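Local coordinates for protein SYE1 (Shewanella oneidensis, PDB 4AWT) that binds flavin mononucleotide and probably acts as an NAD(P)H-dependent oxidoreductase on CH-CH groups, as in Old Yellow Enzyme relatives, at residues 205-208 against 209-212; 41-44 against 45-49; 280-283 against 284-288. The protein carries 1 engineered substitution. All coordinates share one frame; numbering follows the deposited sequence.

How the contacts relate
Three short pieces of one flavin-binding TIM barrel illustrate how helices are secured by contacts between near neighbours in sequence. Contact 2 comes first, turning the chain at the end of helix 39-46, in the unit that runs from strand 20-22 to strand 53-60. Contact 1 follows at the start of the short helix 207-210 and lies against helix 248-261, which Phe284 of contact 3 also meets. Contact 3 starts helix 282-291, between strands 266-270 and 295-299. Each closes only a local turn, and the three follow in series without nesting or crossing. Contacts 1 and 2 lie on opposite sides of the chain's centre, their own centres about 39 Å apart.

Contact 1 (205-208 against 209-212)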
loop_
_atom_site.group_PDB
_atom_site.type_symbol
_atom_site.label_atom_id
_atom_site.label_comp_id
_atom_site.label_asym_id
_atom_site.label_seq_id
_atom_site.Cartn_x
_atom_site.Cartn_y
_atom_site.Cartn_z
ATOM N N GLY A 205 22.712 4.742 8.887
ATOM C CA GLY A 205 23.622 5.808 8.537
ATOM C C GLY A 205 23.707 6.049 7.045
ATOM O O GLY A 205 22.960 6.869 6.442
ATOM N N SER A 206 24.604 5.274 6.458
ATOM C CA SER A 206 24.776 5.533 5.030
ATOM C C SER A 206 23.546 5.213 4.192
ATOM O O SER A 206 22.648 4.513 4.650
ATOM C CB SER A 206 25.935 4.699 4.513
ATOM O OG SER A 206 25.540 3.322 4.445
ATOM N N LEU A 207 23.547 5.715 2.992
ATOM C CA LEU A 207 22.435 5.420 2.072
ATOM C C LEU A 207 22.341 3.935 1.803
ATOM O O LEU A 207 21.252 3.354 1.878
ATOM C CB LEU A 207 22.674 6.215 0.778
ATOM C CG LEU A 207 21.635 5.924 -0.307
ATOM C CD1 LEU A 207 20.199 6.136 0.168
ATOM C CD2 LEU A 207 22.021 6.801 -1.513
ATOM N N GLU A 208 23.454 3.283 1.491
ATOM C CA GLU A 208 23.446 1.846 1.262
ATOM C C GLU A 208 22.845 1.130 2.455
ATOM O O GLU A 208 22.035 0.187 2.314
ATOM C CB GLU A 208 24.899 1.377 1.062
ATOM C CG GLU A 208 25.086 -0.102 0.862
ATOM C CD GLU A 208 26.488 -0.640 0.923
ATOM O OE1 GLU A 208 27.474 0.022 0.514
ATOM O OE2 GLU A 208 26.686 -1.807 1.372
ATOM N N ASN A 209 23.239 1.525 3.657
ATOM C CA ASN A 209 22.747 0.856 4.859
ATOM C C ASN A 209 21.264 1.090 5.047
ATOM O O ASN A 209 20.532 0.190 5.462
ATOM C CB ASN A 209 23.537 1.292 6.043
ATOM C CG ASN A 209 24.926 0.726 6.111
ATOM O OD1 ASN A 209 25.355 -0.031 5.237
ATOM N ND2 ASN A 209 25.623 1.071 7.168
ATOM N N ARG A 210 20.802 2.322 4.797
ATOM C CA ARG A 210 19.375 2.628 4.994
ATOM C C ARG A 210 18.527 1.881 3.975
ATOM O O ARG A 210 17.350 1.593 4.333
ATOM C CB ARG A 210 19.128 4.118 4.882
ATOM C CG ARG A 210 19.587 4.888 6.097
ATOM C CD ARG A 210 19.280 6.379 6.016
ATOM N NE ARG A 210 20.135 7.098 5.086
ATOM C CZ ARG A 210 19.850 7.627 3.910
ATOM N NH1 ARG A 210 18.637 7.524 3.368
ATOM N NH2 ARG A 210 20.809 8.261 3.237
ATOM N N LEU A 211 19.031 1.549 2.825
ATOM C CA LEU A 211 18.287 0.776 1.833
ATOM C C LEU A 211 18.402 -0.711 2.043
ATOM O O LEU A 211 17.738 -1.490 1.336
ATOM C CB LEU A 211 18.727 1.135 0.412
ATOM C CG LEU A 211 18.453 2.589 0.014
ATOM C CD1 LEU A 211 18.966 2.858 -1.370
ATOM C CD2 LEU A 211 16.988 2.935 0.109
ATOM N N ARG A 212 19.205 -1.171 2.993
ATOM C CA ARG A 212 19.510 -2.596 3.133
ATOM C C ARG A 212 18.282 -3.397 3.520
ATOM O O ARG A 212 18.075 -4.499 2.984
ATOM C CB ARG A 212 20.647 -2.778 4.154
ATOM C CG ARG A 212 21.123 -4.228 4.182
ATOM C CD ARG A 212 22.258 -4.386 5.218
ATOM N NE ARG A 212 23.360 -3.463 4.989
ATOM C CZ ARG A 212 24.257 -3.528 4.068
ATOM N NH1 ARG A 212 24.293 -4.559 3.233
ATOM N NH2 ARG A 212 25.155 -2.529 3.989
#
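An N-cap opens the short helix 207-210: Ser206 OG accepts from Asn209 N at 3.0 Å, with an N-H...O angle of 157°. The hydroxyl is placed for this by a chi1 of 73°, which sets it between the backbone N and the carbonyl carbon of its own residue. Behind the cap the helical turn begins with Arg210 N bonded to Ser206 O (2.9 Å) and Leu211 N to Leu207 O (3.0 Å). Arg210, bent at chi3 (-73°), folds back to the residue before the cap. Its NE donates to Gly205 O at 3.1 Å, the oxygen close to the guanidinium plane but the nitrogen well above the carbonyl plane; Gly205 O is also modelled as joined covalently to the bound ethyl hydrogen carbonate. Leu207 CA lies over one face of this guanidinium, and the side chains of Leu207 and Arg210 cross at about a right angle. The outer nitrogens work beyond the turn, NH2 bonding to the ethyl hydrogen carbonate and NH1 to Ile192 O and Thr251 OG1. Within the TIM barrel this turn lies against helix 248-261, which receives Leu207 and Leu211; the leucines also touch each other, CD1 to CD1, at 3.8 Å. On a more exposed side, Arg212 NH2 is shared by two oxygens: Asn209 OD1 at 2.8 Å, near the guanidinium plane, and Glu208 OE2 at 3.1 Å in a salt bridge that reaches the oxygen from above the carboxylate plane. Gly205, Ser206, Glu208 and Arg210 each have a second conformer, so their bonds describe one modelled state.

Contact 2 (41-44 against 45-49); sequences MAIY and YAQRA
Residues 41-44 and the start of 45-49 belong to helix 39-46, joined by three successive i to i+4 bonds: Tyr45 N to Met41 O, Ala46 N to Ala42 O and Gln47 N to Ile43 O, each 2.9 Å long. A type I beta turn from Ala46 to Ala49 then carries the chain off the helix. Tyr44 O, in the next place of the series, is instead taken by a side chain: Arg48 NH1 donates to it at 2.9 Å (N-H...O 154°), with the oxygen near the guanidinium plane. The arginine is extended from CG to NE, and one face of its guanidinium lies against the Tyr44 ring, whose CD1 stands 3.3 Å from the guanidinium plane, toward the rim, with the two planes 27° apart. Tyr44 thus has Arg48 on one side and Tyr45 on another. The edge of its ring meets the face of Tyr45 in an edge-to-face pair, with centroids 4.9 Å apart, planes at 62°, and CD2 over the centre of the Tyr45 ring. At the phenol ends a water lies 2.7 Å from Tyr44 OH and gives a weak bond to Tyr45 OH, while the main partner of the Tyr45 hydroxyl is Glu57 OE2. The other nitrogens of Arg48 also find carbonyls, NE and NH2 bonding to Phe325 O and Ile326 O of helix 323-327. In the beta-alpha-beta unit of the barrel, Tyr44, Tyr45 and Arg48 rest on Met22 of strand 20-22, and Tyr45 also fits between strand 53-60, through Ile54 and Ser56, and helix 77-92, through Trp83, Val86 and Val90.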
loop_
_atom_site.group_PDB
_atom_site.type_symbol
_atom_site.label_atom_id
_atom_site.label_comp_id
_atom_site.label_asym_id
_atom_site.label_seq_id
_atom_site.Cartn_x
_atom_site.Cartn_y
_atom_site.Cartn_z
ATOM N N MET A 41 -16.309 -7.289 2.044
ATOM C CA MET A 41 -15.112 -6.851 1.345
ATOM C C MET A 41 -15.042 -7.413 -0.064
ATOM O O MET A 41 -14.638 -6.724 -1.003
ATOM C CB MET A 41 -13.874 -7.230 2.141
ATOM C CG MET A 41 -13.747 -6.449 3.432
ATOM S SD MET A 41 -12.508 -7.127 4.549
ATOM C CE MET A 41 -11.019 -7.074 3.515
ATOM N N ALA A 42 -15.397 -8.703 -0.251
ATOM C CA ALA A 42 -15.397 -9.290 -1.565
ATOM C C ALA A 42 -16.339 -8.533 -2.530
ATOM O O ALA A 42 -15.981 -8.261 -3.662
ATOM C CB ALA A 42 -15.757 -10.757 -1.478
ATOM N N ILE A 43 -17.538 -8.212 -2.032
ATOM C CA ILE A 43 -18.465 -7.423 -2.856
ATOM C C ILE A 43 -17.859 -6.082 -3.199
ATOM O O ILE A 43 -17.906 -5.642 -4.350
ATOM C CB ILE A 43 -19.818 -7.248 -2.128
ATOM C CG1 ILE A 43 -20.481 -8.578 -1.808
ATOM C CG2 ILE A 43 -20.713 -6.353 -2.987
ATOM C CD1 ILE A 43 -21.756 -8.442 -1.009
ATOM N N TYR A 44 -17.321 -5.405 -2.193
ATOM C CA TYR A 44 -16.718 -4.077 -2.357
ATOM C C TYR A 44 -15.648 -4.063 -3.438
ATOM O O TYR A 44 -15.623 -3.209 -4.314
ATOM C CB TYR A 44 -16.156 -3.680 -1.024
ATOM C CG TYR A 44 -15.110 -2.580 -0.999
ATOM C CD1 TYR A 44 -15.438 -1.253 -1.208
ATOM C CD2 TYR A 44 -13.788 -2.912 -0.748
ATOM C CE1 TYR A 44 -14.479 -0.280 -1.169
ATOM C CE2 TYR A 44 -12.809 -1.937 -0.662
ATOM C CZ TYR A 44 -13.160 -0.612 -0.866
ATOM O OH TYR A 44 -12.254 0.406 -0.732
ATOM N N TYR A 45 -14.703 -5.040 -3.376
ATOM C CA TYR A 45 -13.659 -5.075 -4.365
ATOM C C TYR A 45 -14.208 -5.452 -5.738
ATOM O O TYR A 45 -13.823 -4.880 -6.756
ATOM C CB TYR A 45 -12.540 -6.005 -3.947
ATOM C CG TYR A 45 -11.619 -5.476 -2.879
ATOM C CD1 TYR A 45 -10.709 -4.461 -3.198
ATOM C CD2 TYR A 45 -11.602 -5.975 -1.597
ATOM C CE1 TYR A 45 -9.825 -3.985 -2.265
ATOM C CE2 TYR A 45 -10.708 -5.501 -0.649
ATOM C CZ TYR A 45 -9.810 -4.504 -0.976
ATOM O OH TYR A 45 -8.895 -4.056 -0.079
ATOM N N ALA A 46 -15.128 -6.419 -5.787
ATOM C CA ALA A 46 -15.691 -6.830 -7.071
ATOM C C ALA A 46 -16.446 -5.699 -7.750
ATOM O O ALA A 46 -16.429 -5.606 -8.973
ATOM C CB ALA A 46 -16.569 -8.041 -6.887
ATOM N N GLN A 47 -17.088 -4.835 -6.960
ATOM C CA GLN A 47 -17.759 -3.655 -7.507
ATOM C C GLN A 47 -16.819 -2.730 -8.240
ATOM O O GLN A 47 -17.277 -1.926 -9.052
ATOM C CB GLN A 47 -18.429 -2.868 -6.393
ATOM C CG GLN A 47 -19.705 -3.477 -5.830
ATOM C CD GLN A 47 -20.300 -2.678 -4.708
ATOM O OE1 GLN A 47 -21.530 -2.925 -4.361
ATOM N NE2 GLN A 47 -19.655 -1.803 -4.129
ATOM N N ARG A 48 -15.530 -2.783 -7.918
ATOM C CA ARG A 48 -14.510 -1.860 -8.417
ATOM C C ARG A 48 -13.579 -2.512 -9.433
ATOM O O ARG A 48 -12.577 -1.935 -9.828
ATOM C CB ARG A 48 -13.774 -1.254 -7.209
ATOM C CG ARG A 48 -14.694 -0.298 -6.471
ATOM C CD ARG A 48 -14.334 -0.006 -5.011
ATOM N NE ARG A 48 -15.275 0.932 -4.432
ATOM C CZ ARG A 48 -16.529 0.635 -4.157
ATOM N NH1 ARG A 48 -16.952 -0.593 -4.191
ATOM N NH2 ARG A 48 -17.387 1.609 -3.832
ATOM N N ALA A 49 -13.949 -3.700 -9.900
ATOM C CA ALA A 49 -13.083 -4.525 -10.747
ATOM C C ALA A 49 -13.059 -4.085 -12.189
ATOM O O ALA A 49 -12.401 -4.771 -13.009
ATOM C CB ALA A 49 -13.469 -5.982 -10.558
HETATM O O HOH W 1 -9.924 -0.860 -0.271
#

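Contact 3 (280-283 against 284-288); sequences TPVS and FKRAL
Thr280 and Lys285 cross at about a right angle, the methyl CG2 of the threonine resting on the lysine CE at 3.7 Å. Lys285 CG lies anti to its carbonyl carbon (chi1 -65°), and the fully extended chain beyond it runs back past the start of the helix. Its NZ forms a salt bridge with Glu271, and a water that donates to Thr280 O (2.6 Å) accepts a weak bond from the same NZ. With an alanine here, Glu271 would probably be left without this charged mate and the Thr280 methyl would lose the methylene against which it packs. These residues begin helix 282-291, which links barrel strands 266-270 and 295-299 in a beta-alpha-beta crossover. Pro281 is the N-cap residue, and its carbonyl takes Lys285 N at 3.0 Å in the carbonyl plane and, weakly, Phe284 N. The Phe284 ring turns from Pro281 toward helix 248-261, meeting Ile249, Tyr252 and Thr253, while Leu288 CD1 lies over one of its faces. On the exposed flank Val282 and Arg286 run side by side, CG1 to NE 3.8 Å, and the guanidinium continues to Asp313 O.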
loop_
_atom_site.group_PDB
_atom_site.type_symbol
_atom_site.label_atom_id
_atom_site.label_comp_id
_atom_site.label_asym_id
_atom_site.label_seq_id
_atom_site.Cartn_x
_atom_site.Cartn_y
_atom_site.Cartn_z
ATOM N N THR A 280 6.295 17.783 -6.193
ATOM C CA THR A 280 7.036 16.625 -6.679
ATOM C C THR A 280 7.510 16.977 -8.067
ATOM O O THR A 280 6.765 16.798 -9.049
ATOM C CB THR A 280 6.139 15.406 -6.689
ATOM O OG1 THR A 280 5.588 15.236 -5.367
ATOM C CG2 THR A 280 6.887 14.147 -7.011
ATOM N N PRO A 281 8.747 17.519 -8.187
ATOM C CA PRO A 281 9.151 18.091 -9.463
ATOM C C PRO A 281 9.114 17.104 -10.595
ATOM O O PRO A 281 9.504 15.937 -10.456
ATOM C CB PRO A 281 10.599 18.568 -9.177
ATOM C CG PRO A 281 10.585 18.850 -7.673
ATOM C CD PRO A 281 9.724 17.768 -7.128
ATOM N N VAL A 282 8.719 17.588 -11.775
ATOM C CA VAL A 282 8.765 16.758 -12.957
ATOM C C VAL A 282 10.157 16.237 -13.206
ATOM O O VAL A 282 10.301 15.090 -13.617
ATOM C CB VAL A 282 8.189 17.537 -14.168
ATOM C CG1 VAL A 282 8.435 16.763 -15.436
ATOM C CG2 VAL A 282 6.708 17.798 -14.022
ATOM N N SER A 283 11.197 17.018 -12.969
ATOM C CA SER A 283 12.576 16.560 -13.175
ATOM C C SER A 283 12.857 15.322 -12.326
ATOM O O SER A 283 13.557 14.402 -12.779
ATOM C CB SER A 283 13.579 17.658 -12.852
ATOM O OG SER A 283 13.378 18.152 -11.540
ATOM N N PHE A 284 12.343 15.315 -11.133
ATOM C CA PHE A 284 12.514 14.166 -10.224
ATOM C C PHE A 284 11.716 12.968 -10.741
ATOM O O PHE A 284 12.225 11.844 -10.797
ATOM C CB PHE A 284 12.101 14.543 -8.835
ATOM C CG PHE A 284 12.142 13.433 -7.811
ATOM C CD1 PHE A 284 13.118 12.465 -7.752
ATOM C CD2 PHE A 284 11.162 13.368 -6.875
ATOM C CE1 PHE A 284 13.106 11.489 -6.788
ATOM C CE2 PHE A 284 11.135 12.406 -5.886
ATOM C CZ PHE A 284 12.144 11.428 -5.856
ATOM N N LYS A 285 10.463 13.193 -11.163
ATOM C CA LYS A 285 9.704 12.119 -11.767
ATOM C C LYS A 285 10.431 11.547 -12.962
ATOM O O LYS A 285 10.455 10.324 -13.165
ATOM C CB LYS A 285 8.304 12.614 -12.162
ATOM C CG LYS A 285 7.453 12.997 -11.000
ATOM C CD LYS A 285 6.030 13.410 -11.441
ATOM C CE LYS A 285 5.149 13.675 -10.274
ATOM N NZ LYS A 285 3.783 13.984 -10.693
ATOM N N ARG A 286 11.043 12.374 -13.797
ATOM C CA ARG A 286 11.742 11.858 -14.950
ATOM C C ARG A 286 12.975 11.061 -14.525
ATOM O O ARG A 286 13.291 10.044 -15.157
ATOM C CB ARG A 286 12.085 12.937 -15.957
ATOM C CG ARG A 286 10.843 13.551 -16.594
ATOM C CD ARG A 286 11.197 14.341 -17.816
ATOM N NE ARG A 286 10.086 15.058 -18.356
ATOM C CZ ARG A 286 9.135 14.593 -19.110
ATOM N NH1 ARG A 286 9.133 13.320 -19.509
ATOM N NH2 ARG A 286 8.146 15.389 -19.507
ATOM N N ALA A 287 13.655 11.473 -13.483
ATOM C CA ALA A 287 14.777 10.692 -12.957
ATOM C C ALA A 287 14.304 9.324 -12.479
ATOM O O ALA A 287 14.946 8.304 -12.755
ATOM C CB ALA A 287 15.512 11.450 -11.868
ATOM N N LEU A 288 13.187 9.269 -11.773
ATOM C CA LEU A 288 12.642 7.974 -11.333
ATOM C C LEU A 288 12.327 7.095 -12.511
ATOM O O LEU A 288 12.539 5.878 -12.469
ATOM C CB LEU A 288 11.399 8.146 -10.468
ATOM C CG LEU A 288 11.631 8.809 -9.118
ATOM C CD1 LEU A 288 10.295 9.029 -8.383
ATOM C CD2 LEU A 288 12.539 8.022 -8.214
HETATM O O HOH W 2 4.606 17.334 -10.420
#